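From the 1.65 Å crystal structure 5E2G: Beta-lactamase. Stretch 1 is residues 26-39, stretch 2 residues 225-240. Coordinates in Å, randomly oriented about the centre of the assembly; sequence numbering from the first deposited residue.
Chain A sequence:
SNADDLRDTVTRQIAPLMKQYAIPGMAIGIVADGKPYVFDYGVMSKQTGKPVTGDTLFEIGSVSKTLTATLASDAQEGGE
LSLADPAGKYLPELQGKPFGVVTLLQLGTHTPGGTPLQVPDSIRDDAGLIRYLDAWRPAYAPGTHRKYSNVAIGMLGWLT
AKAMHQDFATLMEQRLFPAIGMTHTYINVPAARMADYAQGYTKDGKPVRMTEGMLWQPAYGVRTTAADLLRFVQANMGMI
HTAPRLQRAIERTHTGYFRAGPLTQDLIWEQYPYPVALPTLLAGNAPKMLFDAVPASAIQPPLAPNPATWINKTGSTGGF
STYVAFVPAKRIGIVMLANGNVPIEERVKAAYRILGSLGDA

Stretch 1 26-39: MAIGIVADGKPYVF
Stretch 2, residues 225-240: TAADLLRFVQANMGMI

What forms the apolar centre of the contact? Leu230 does, with the largest area covered by the other stretch. Its CA-to-CB bond points toward the strands, and chi1 t with chi2 p spreads its methyls over the hairpin: Leu230 CD1 lies 3.6 Å from Val31 CG2 and 3.7 Å from Gly29 C, while Leu230 CD2 lies 3.7 Å from Pro36 CB, 3.4 Å from Tyr37 O and 3.6 Å from Ile30 O. Gly29 makes this fit possible, since a CB there would point toward the helix and sit 3.2 Å from Leu230 CD2, which is tight. One turn earlier on the helix, Ala226 also points toward the strands, Ala226 CB being 3.5 Å from Ala27 CB and 3.8 Å from Val38 CG1. Here the backbones lie close, Gly29 CA 5.6 Å from Ala226 CA, with only an alanine methyl on the helix side and no side chain at Gly29.

How are the two backbones built and set against each other? Strands 26-32 and 35-39 form an antiparallel hairpin, with paired bonds from Ile28 N to Phe39 O at 2.9 Å, Phe39 N to Ile28 O at 2.7 Å, Ile30 N to Tyr37 O at 2.7 Å and Tyr37 N to Ile30 O at 2.7 Å. A type I' turn from Ala32 to Lys35 closes it, with phi/psi of 58/44 at Asp33 and 80/-12 at Gly34. Helix residues 226-235, near -60/-42, run 28° from the first strand's direction, with axes 7.8 Å apart at closest approach, and 154° from the second's, at 8.7 Å. Strand alternation turns Ala27, Val31, Pro36 and Val38 toward the helix and Ile28, Ile30, Tyr37 and Phe39 away from it. At the helix start, Thr225 OG1 (chi1 p) accepts the capping bond from Asp228 N at 3.1 Å.

What flanks the centre? Val38, chi1 t, covers the start of the helix: Val38 CG2 lies 4.2 Å from Ala227 CB and 4.2 Å from Leu230 CD2. Val31, also t and buried, reaches beyond Leu230 to the selenomethionines that follow the helix, Val31 CG1 being 3.9 Å from Met237 CE and 4.2 Å from Met239 SE. Met237 has rotamer m, t, m and Met239 m, t, t. A type I turn from Ala235 to Gly238 leads into Met239, and Gly238 takes the positive phi of 75° that favours glycine.

How does the contact end at its polar edge? Gln234, chi1 m and chi2 t, lays its aliphatic part on Val31, with Gln234 CG 3.6 Å from Val31 CG2, and its amide lies beside the hairpin turn. There Gln234 NE2 is 3.5 Å from Gly34 O and Gln234 OE1 is 3.9 Å from Pro36 CB. No hydrogen bond crosses between the stretches; the contact, 506 Å² buried with both sides summed, rests on packing. Gly34 CA rests 3.9 Å from Met239 SE; its backbone angles call for glycine, because a CB would jam against the preceding carbonyl.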

HETATM    1  N   MSE A  26     -17.212   5.469   5.089  1.00 28.85           N
HETATM    2  CA  MSE A  26     -16.368   4.868   4.070  1.00 27.11           C
HETATM    3  C   MSE A  26     -16.358   5.732   2.827  1.00 21.27           C
HETATM    4  O   MSE A  26     -17.330   6.400   2.518  1.00 22.17           O
HETATM    5  CB  MSE A  26     -16.845   3.462   3.695  1.00 24.45           C
HETATM    6  CG  MSE A  26     -16.805   2.461   4.810  1.00 27.11           C
HETATM    7 SE   MSE A  26     -16.983   0.682   4.096  1.00 31.58          SE
HETATM    8  CE  MSE A  26     -15.300   0.569   3.107  1.00 28.84           C
ATOM      9  N   ALA A  27     -15.252   5.708   2.103  1.00 20.29           N
ATOM     10  CA  ALA A  27     -15.171   6.309   0.784  1.00 23.71           C
ATOM     11  C   ALA A  27     -14.744   5.224  -0.190  1.00 21.41           C
ATOM     12  O   ALA A  27     -13.779   4.497   0.072  1.00 19.06           O
ATOM     13  CB  ALA A  27     -14.194   7.485   0.763  1.00 21.65           C
ATOM     14  N   ILE A  28     -15.484   5.094  -1.288  1.00 22.90           N
ATOM     15  CA  ILE A  28     -15.282   4.031  -2.265  1.00 22.85           C
ATOM     16  C   ILE A  28     -14.943   4.677  -3.596  1.00 23.25           C
ATOM     17  O   ILE A  28     -15.711   5.504  -4.099  1.00 28.23           O
ATOM     18  CB  ILE A  28     -16.527   3.142  -2.415  1.00 23.84           C
ATOM     19  CG1 ILE A  28     -17.149   2.814  -1.047  1.00 22.20           C
ATOM     20  CG2 ILE A  28     -16.184   1.902  -3.220  1.00 20.27           C
ATOM     21  CD1 ILE A  28     -16.281   1.989  -0.132  1.00 22.14           C
ATOM     22  N   GLY A  29     -13.813   4.293  -4.172  1.00 22.71           N
ATOM     23  CA  GLY A  29     -13.422   4.726  -5.504  1.00 20.74           C
ATOM     24  C   GLY A  29     -13.540   3.559  -6.468  1.00 20.52           C
ATOM     25  O   GLY A  29     -13.121   2.444  -6.152  1.00 20.70           O
ATOM     26  N   ILE A  30     -14.116   3.824  -7.643  1.00 22.27           N
ATOM     27  CA  ILE A  30     -14.323   2.820  -8.683  1.00 24.51           C
ATOM     28  C   ILE A  30     -13.800   3.362 -10.008  1.00 23.77           C
ATOM     29  O   ILE A  30     -14.135   4.482 -10.401  1.00 24.42           O
ATOM     30  CB  ILE A  30     -15.810   2.437  -8.828  1.00 26.67           C
ATOM     31  CG1 ILE A  30     -16.314   1.664  -7.605  1.00 27.34           C
ATOM     32  CG2 ILE A  30     -16.038   1.641 -10.104  1.00 25.53           C
ATOM     33  CD1 ILE A  30     -15.685   0.321  -7.421  1.00 28.61           C
ATOM     34  N   VAL A  31     -12.989   2.564 -10.694  1.00 23.52           N
ATOM     35  CA  VAL A  31     -12.677   2.764 -12.105  1.00 24.29           C
ATOM     36  C   VAL A  31     -13.495   1.749 -12.886  1.00 29.02           C
ATOM     37  O   VAL A  31     -13.317   0.537 -12.723  1.00 28.04           O
ATOM     38  CB  VAL A  31     -11.177   2.594 -12.393  1.00 24.60           C
ATOM     39  CG1 VAL A  31     -10.916   2.634 -13.885  1.00 23.01           C
ATOM     40  CG2 VAL A  31     -10.373   3.653 -11.698  1.00 28.64           C
ATOM     41  N   ALA A  32     -14.410   2.236 -13.712  1.00 32.27           N
ATOM     42  CA  ALA A  32     -15.281   1.378 -14.507  1.00 31.39           C
ATOM     43  C   ALA A  32     -15.037   1.748 -15.961  1.00 34.11           C
ATOM     44  O   ALA A  32     -15.481   2.806 -16.418  1.00 33.40           O
ATOM     45  CB  ALA A  32     -16.739   1.560 -14.110  1.00 30.90           C
ATOM     46  N   ASP A  33     -14.304   0.884 -16.668  1.00 39.68           N
ATOM     47  CA  ASP A  33     -13.881   1.144 -18.043  1.00 46.13           C
ATOM     48  C   ASP A  33     -13.069   2.437 -18.133  1.00 42.22           C
ATOM     49  O   ASP A  33     -13.255   3.249 -19.038  1.00 42.28           O
ATOM     50  CB  ASP A  33     -15.085   1.180 -18.992  1.00 55.39           C
ATOM     51  CG  ASP A  33     -14.693   0.992 -20.448  1.00 58.06           C
ATOM     52  OD1 ASP A  33     -14.036  -0.026 -20.768  1.00 56.49           O
ATOM     53  OD2 ASP A  33     -15.043   1.869 -21.269  1.00 58.56           O
ATOM     54  N   GLY A  34     -12.153   2.632 -17.183  1.00 38.43           N
ATOM     55  CA  GLY A  34     -11.344   3.833 -17.144  1.00 38.69           C
ATOM     56  C   GLY A  34     -12.018   5.049 -16.542  1.00 42.12           C
ATOM     57  O   GLY A  34     -11.333   6.044 -16.270  1.00 48.15           O
ATOM     58  N   LYS A  35     -13.326   5.015 -16.333  1.00 38.55           N
ATOM     59  CA  LYS A  35     -14.021   6.147 -15.735  1.00 36.68           C
ATOM     60  C   LYS A  35     -13.934   6.066 -14.217  1.00 28.20           C
ATOM     61  O   LYS A  35     -14.306   5.045 -13.637  1.00 30.35           O
ATOM     62  CB  LYS A  35     -15.482   6.169 -16.170  1.00 47.14           C
ATOM     63  CG  LYS A  35     -15.740   6.930 -17.462  1.00 59.47           C
ATOM     64  CD  LYS A  35     -15.741   8.436 -17.208  1.00 68.78           C
ATOM     65  CE  LYS A  35     -15.507   9.246 -18.487  1.00 73.91           C
ATOM     66  NZ  LYS A  35     -16.517   8.995 -19.561  1.00 77.20           N
ATOM     67  N   PRO A  36     -13.459   7.107 -13.547  1.00 25.21           N
ATOM     68  CA  PRO A  36     -13.440   7.104 -12.082  1.00 24.17           C
ATOM     69  C   PRO A  36     -14.757   7.565 -11.477  1.00 27.99           C
ATOM     70  O   PRO A  36     -15.480   8.379 -12.047  1.00 33.74           O
ATOM     71  CB  PRO A  36     -12.318   8.092 -11.754  1.00 24.72           C
ATOM     72  CG  PRO A  36     -12.334   9.037 -12.896  1.00 26.04           C
ATOM     73  CD  PRO A  36     -12.688   8.229 -14.108  1.00 25.68           C
ATOM     74  N   TYR A  37     -15.054   7.025 -10.296  1.00 27.13           N
ATOM     75  CA  TYR A  37     -16.213   7.407  -9.496  1.00 24.51           C
ATOM     76  C   TYR A  37     -15.828   7.299  -8.032  1.00 24.17           C
ATOM     77  O   TYR A  37     -15.096   6.385  -7.649  1.00 22.66           O
ATOM     78  CB  TYR A  37     -17.432   6.506  -9.738  1.00 25.48           C
ATOM     79  CG  TYR A  37     -17.893   6.407 -11.172  1.00 29.60           C
ATOM     80  CD1 TYR A  37     -18.905   7.229 -11.650  1.00 33.66           C
ATOM     81  CD2 TYR A  37     -17.320   5.493 -12.045  1.00 28.23           C
ATOM     82  CE1 TYR A  37     -19.330   7.145 -12.958  1.00 36.12           C
ATOM     83  CE2 TYR A  37     -17.739   5.401 -13.351  1.00 30.66           C
ATOM     84  CZ  TYR A  37     -18.744   6.230 -13.803  1.00 37.26           C
ATOM     85  OH  TYR A  37     -19.168   6.146 -15.109  1.00 44.90           O
ATOM     86  N   VAL A  38     -16.328   8.215  -7.211  1.00 22.40           N
ATOM     87  CA  VAL A  38     -16.131   8.133  -5.771  1.00 21.88           C
ATOM     88  C   VAL A  38     -17.486   8.234  -5.095  1.00 22.92           C
ATOM     89  O   VAL A  38     -18.263   9.147  -5.388  1.00 23.95           O
ATOM     90  CB  VAL A  38     -15.173   9.213  -5.240  1.00 21.38           C
ATOM     91  CG1 VAL A  38     -15.098   9.147  -3.720  1.00 21.09           C
ATOM     92  CG2 VAL A  38     -13.792   9.025  -5.849  1.00 20.39           C
ATOM     93  N   PHE A  39     -17.765   7.292  -4.200  1.00 22.73           N
ATOM     94  CA  PHE A  39     -19.031   7.206  -3.487  1.00 23.74           C
ATOM     95  C   PHE A  39     -18.753   7.290  -1.994  1.00 25.07           C
ATOM     96  O   PHE A  39     -18.056   6.429  -1.445  1.00 23.43           O
ATOM     97  CB  PHE A  39     -19.754   5.903  -3.829  1.00 24.11           C
ATOM     98  CG  PHE A  39     -19.951   5.694  -5.301  1.00 26.60           C
ATOM     99  CD1 PHE A  39     -20.794   6.527  -6.024  1.00 28.41           C
ATOM    100  CD2 PHE A  39     -19.289   4.679  -5.963  1.00 25.88           C
ATOM    101  CE1 PHE A  39     -20.977   6.347  -7.375  1.00 28.97           C
ATOM    102  CE2 PHE A  39     -19.471   4.490  -7.314  1.00 26.87           C
ATOM    103  CZ  PHE A  39     -20.314   5.328  -8.023  1.00 28.18           C
ATOM    104  N   THR A 225      -7.273  10.840   0.250  1.00 19.86           N
ATOM    105  CA  THR A 225      -8.680  10.745  -0.106  1.00 20.84           C
ATOM    106  C   THR A 225      -8.910   9.563  -1.038  1.00 21.00           C
ATOM    107  O   THR A 225      -7.976   9.012  -1.626  1.00 17.54           O
ATOM    108  CB  THR A 225      -9.176  12.016  -0.798  1.00 20.49           C
ATOM    109  OG1 THR A 225      -8.529  12.144  -2.066  1.00 19.10           O
ATOM    110  CG2 THR A 225      -8.879  13.230   0.036  1.00 21.81           C
ATOM    111  N   ALA A 226     -10.186   9.196  -1.190  1.00 18.27           N
ATOM    112  CA  ALA A 226     -10.521   8.123  -2.114  1.00 16.92           C
ATOM    113  C   ALA A 226     -10.183   8.518  -3.538  1.00 20.64           C
ATOM    114  O   ALA A 226      -9.680   7.697  -4.313  1.00 19.40           O
ATOM    115  CB  ALA A 226     -11.996   7.753  -1.999  1.00 22.45           C
ATOM    116  N   ALA A 227     -10.439   9.778  -3.897  1.00 19.33           N
ATOM    117  CA  ALA A 227     -10.127  10.236  -5.245  1.00 19.02           C
ATOM    118  C   ALA A 227      -8.641  10.077  -5.551  1.00 16.83           C
ATOM    119  O   ALA A 227      -8.266   9.560  -6.606  1.00 16.60           O
ATOM    120  CB  ALA A 227     -10.565  11.690  -5.418  1.00 20.13           C
ATOM    121  N   ASP A 228      -7.775  10.504  -4.629  1.00 20.21           N
ATOM    122  CA  ASP A 228      -6.340  10.464  -4.898  1.00 18.68           C
ATOM    123  C   ASP A 228      -5.836   9.033  -5.009  1.00 18.26           C
ATOM    124  O   ASP A 228      -5.055   8.710  -5.915  1.00 15.16           O
ATOM    125  CB  ASP A 228      -5.575  11.211  -3.809  1.00 16.85           C
ATOM    126  CG  ASP A 228      -5.469  12.706  -4.081  1.00 22.93           C
ATOM    127  OD1 ASP A 228      -6.204  13.235  -4.942  1.00 24.69           O
ATOM    128  OD2 ASP A 228      -4.644  13.357  -3.417  1.00 27.86           O
ATOM    129  N   LEU A 229      -6.260   8.161  -4.093  1.00 18.02           N
ATOM    130  CA  LEU A 229      -5.866   6.759  -4.187  1.00 14.69           C
ATOM    131  C   LEU A 229      -6.392   6.137  -5.475  1.00 15.76           C
ATOM    132  O   LEU A 229      -5.709   5.331  -6.116  1.00 15.53           O
ATOM    133  CB  LEU A 229      -6.372   5.991  -2.967  1.00 20.18           C
ATOM    134  CG  LEU A 229      -5.590   4.734  -2.598  1.00 19.71           C
ATOM    135  CD1 LEU A 229      -4.104   5.038  -2.638  1.00 20.36           C
ATOM    136  CD2 LEU A 229      -5.989   4.248  -1.224  1.00 19.25           C
ATOM    137  N   LEU A 230      -7.595   6.532  -5.885  1.00 18.37           N
ATOM    138  CA  LEU A 230      -8.142   6.053  -7.147  1.00 20.00           C
ATOM    139  C   LEU A 230      -7.282   6.504  -8.319  1.00 17.02           C
ATOM    140  O   LEU A 230      -7.045   5.736  -9.256  1.00 16.27           O
ATOM    141  CB  LEU A 230      -9.579   6.548  -7.312  1.00 16.25           C
ATOM    142  CG  LEU A 230     -10.371   5.878  -8.431  1.00 19.08           C
ATOM    143  CD1 LEU A 230     -10.385   4.358  -8.218  1.00 19.13           C
ATOM    144  CD2 LEU A 230     -11.779   6.452  -8.489  1.00 19.18           C
ATOM    145  N   ARG A 231      -6.817   7.755  -8.290  1.00 17.25           N
ATOM    146  CA  ARG A 231      -5.987   8.254  -9.382  1.00 16.36           C
ATOM    147  C   ARG A 231      -4.687   7.466  -9.478  1.00 15.18           C
ATOM    148  O   ARG A 231      -4.193   7.198 -10.577  1.00 19.56           O
ATOM    149  CB  ARG A 231      -5.728   9.746  -9.189  1.00 18.55           C
ATOM    150  CG  ARG A 231      -5.133  10.420 -10.396  1.00 20.21           C
ATOM    151  CD  ARG A 231      -5.190  11.938 -10.293  1.00 20.39           C
ATOM    152  NE  ARG A 231      -4.592  12.562 -11.474  1.00 20.92           N
ATOM    153  CZ  ARG A 231      -5.223  12.726 -12.634  1.00 20.49           C
ATOM    154  NH1 ARG A 231      -6.473  12.321 -12.770  1.00 20.37           N
ATOM    155  NH2 ARG A 231      -4.606  13.295 -13.658  1.00 22.07           N
ATOM    156  N   PHE A 232      -4.133   7.068  -8.332  1.00 17.12           N
ATOM    157  CA  PHE A 232      -2.967   6.188  -8.315  1.00 14.12           C
ATOM    158  C   PHE A 232      -3.276   4.846  -8.979  1.00 16.44           C
ATOM    159  O   PHE A 232      -2.488   4.349  -9.792  1.00 14.69           O
ATOM    160  CB  PHE A 232      -2.514   6.009  -6.869  1.00 13.77           C
ATOM    161  CG  PHE A 232      -1.232   5.232  -6.699  1.00 13.29           C
ATOM    162  CD1 PHE A 232      -0.111   5.516  -7.462  1.00 14.71           C
ATOM    163  CD2 PHE A 232      -1.136   4.255  -5.726  1.00 16.39           C
ATOM    164  CE1 PHE A 232       1.075   4.811  -7.285  1.00 15.72           C
ATOM    165  CE2 PHE A 232       0.053   3.540  -5.540  1.00 14.05           C
ATOM    166  CZ  PHE A 232       1.156   3.825  -6.321  1.00 16.34           C
ATOM    167  N   VAL A 233      -4.434   4.260  -8.664  1.00 18.71           N
ATOM    168  CA  VAL A 233      -4.865   3.022  -9.315  1.00 17.85           C
ATOM    169  C   VAL A 233      -4.956   3.210 -10.825  1.00 16.15           C
ATOM    170  O   VAL A 233      -4.523   2.348 -11.598  1.00 17.42           O
ATOM    171  CB  VAL A 233      -6.205   2.550  -8.717  1.00 16.64           C
ATOM    172  CG1 VAL A 233      -6.830   1.439  -9.560  1.00 14.98           C
ATOM    173  CG2 VAL A 233      -6.005   2.092  -7.278  1.00 17.56           C
ATOM    174  N   GLN A 234      -5.496   4.345 -11.269  1.00 16.12           N
ATOM    175  CA  GLN A 234      -5.530   4.622 -12.701  1.00 19.53           C
ATOM    176  C   GLN A 234      -4.126   4.682 -13.275  1.00 18.69           C
ATOM    177  O   GLN A 234      -3.866   4.127 -14.348  1.00 19.55           O
ATOM    178  CB  GLN A 234      -6.257   5.936 -12.985  1.00 24.05           C
ATOM    179  CG  GLN A 234      -7.722   5.963 -12.616  1.00 25.37           C
ATOM    180  CD  GLN A 234      -8.364   7.293 -12.969  1.00 29.39           C
ATOM    181  OE1 GLN A 234      -8.451   8.192 -12.132  1.00 28.58           O
ATOM    182  NE2 GLN A 234      -8.804   7.428 -14.217  1.00 32.02           N
ATOM    183  N   ALA A 235      -3.210   5.350 -12.572  1.00 15.02           N
ATOM    184  CA  ALA A 235      -1.824   5.423 -13.026  1.00 16.88           C
ATOM    185  C   ALA A 235      -1.200   4.031 -13.123  1.00 17.76           C
ATOM    186  O   ALA A 235      -0.439   3.745 -14.056  1.00 18.37           O
ATOM    187  CB  ALA A 235      -1.016   6.322 -12.094  1.00 14.69           C
ATOM    188  N   ASN A 236      -1.531   3.141 -12.183  1.00 18.06           N
ATOM    189  CA  ASN A 236      -1.045   1.766 -12.234  1.00 15.11           C
ATOM    190  C   ASN A 236      -1.643   0.962 -13.380  1.00 19.97           C
ATOM    191  O   ASN A 236      -1.226  -0.184 -13.588  1.00 18.16           O
ATOM    192  CB  ASN A 236      -1.311   1.064 -10.904  1.00 15.33           C
ATOM    193  CG  ASN A 236      -0.203   1.310  -9.891  1.00 17.81           C
ATOM    194  OD1 ASN A 236       0.745   0.539  -9.800  1.00 18.61           O
ATOM    195  ND2 ASN A 236      -0.313   2.400  -9.138  1.00 20.40           N
HETATM  196  N   MSE A 237      -2.588   1.527 -14.126  1.00 19.75           N
HETATM  197  CA  MSE A 237      -3.059   0.894 -15.349  1.00 19.12           C
HETATM  198  C   MSE A 237      -2.779   1.776 -16.570  1.00 21.36           C
HETATM  199  O   MSE A 237      -3.309   1.534 -17.652  1.00 22.47           O
HETATM  200  CB  MSE A 237      -4.545   0.573 -15.231  1.00 17.75           C
HETATM  201  CG  MSE A 237      -4.864  -0.328 -14.053  1.00 16.79           C
HETATM  202 SE   MSE A 237      -6.713  -0.933 -14.009  0.80 25.38          SE
HETATM  203  CE  MSE A 237      -7.574   0.736 -13.477  1.00 28.35           C
ATOM    204  N   GLY A 238      -1.944   2.799 -16.375  1.00 22.33           N
ATOM    205  CA  GLY A 238      -1.431   3.604 -17.470  1.00 22.10           C
ATOM    206  C   GLY A 238      -2.407   4.583 -18.080  1.00 24.99           C
ATOM    207  O   GLY A 238      -2.257   4.944 -19.251  1.00 28.12           O
HETATM  208  N   MSE A 239      -3.382   5.057 -17.313  1.00 25.26           N
HETATM  209  CA  MSE A 239      -4.498   5.793 -17.887  1.00 22.63           C
HETATM  210  C   MSE A 239      -4.429   7.301 -17.818  1.00 26.43           C
HETATM  211  O   MSE A 239      -5.262   7.962 -18.428  1.00 28.68           O
HETATM  212  CB  MSE A 239      -5.795   5.372 -17.206  1.00 22.56           C
HETATM  213  CG  MSE A 239      -6.183   3.952 -17.452  1.00 25.32           C
HETATM  214 SE   MSE A 239      -7.561   3.372 -16.214  0.63 35.97          SE
HETATM  215  CE  MSE A 239      -7.945   1.695 -17.067  1.00 37.28           C
ATOM    216  N   ILE A 240      -3.484   7.881 -17.078  1.00 26.90           N
ATOM    217  CA  ILE A 240      -3.618   9.313 -16.830  1.00 30.30           C
ATOM    218  C   ILE A 240      -2.407  10.143 -17.246  1.00 36.01           C
ATOM    219  O   ILE A 240      -2.142  11.192 -16.648  1.00 44.79           O
ATOM    220  CB  ILE A 240      -3.956   9.576 -15.353  1.00 27.53           C
ATOM    221  CG1 ILE A 240      -2.899   8.969 -14.444  1.00 23.57           C
ATOM    222  CG2 ILE A 240      -5.352   9.061 -15.003  1.00 26.13           C
ATOM    223  CD1 ILE A 240      -2.930   9.577 -13.083  1.00 29.01           C
TER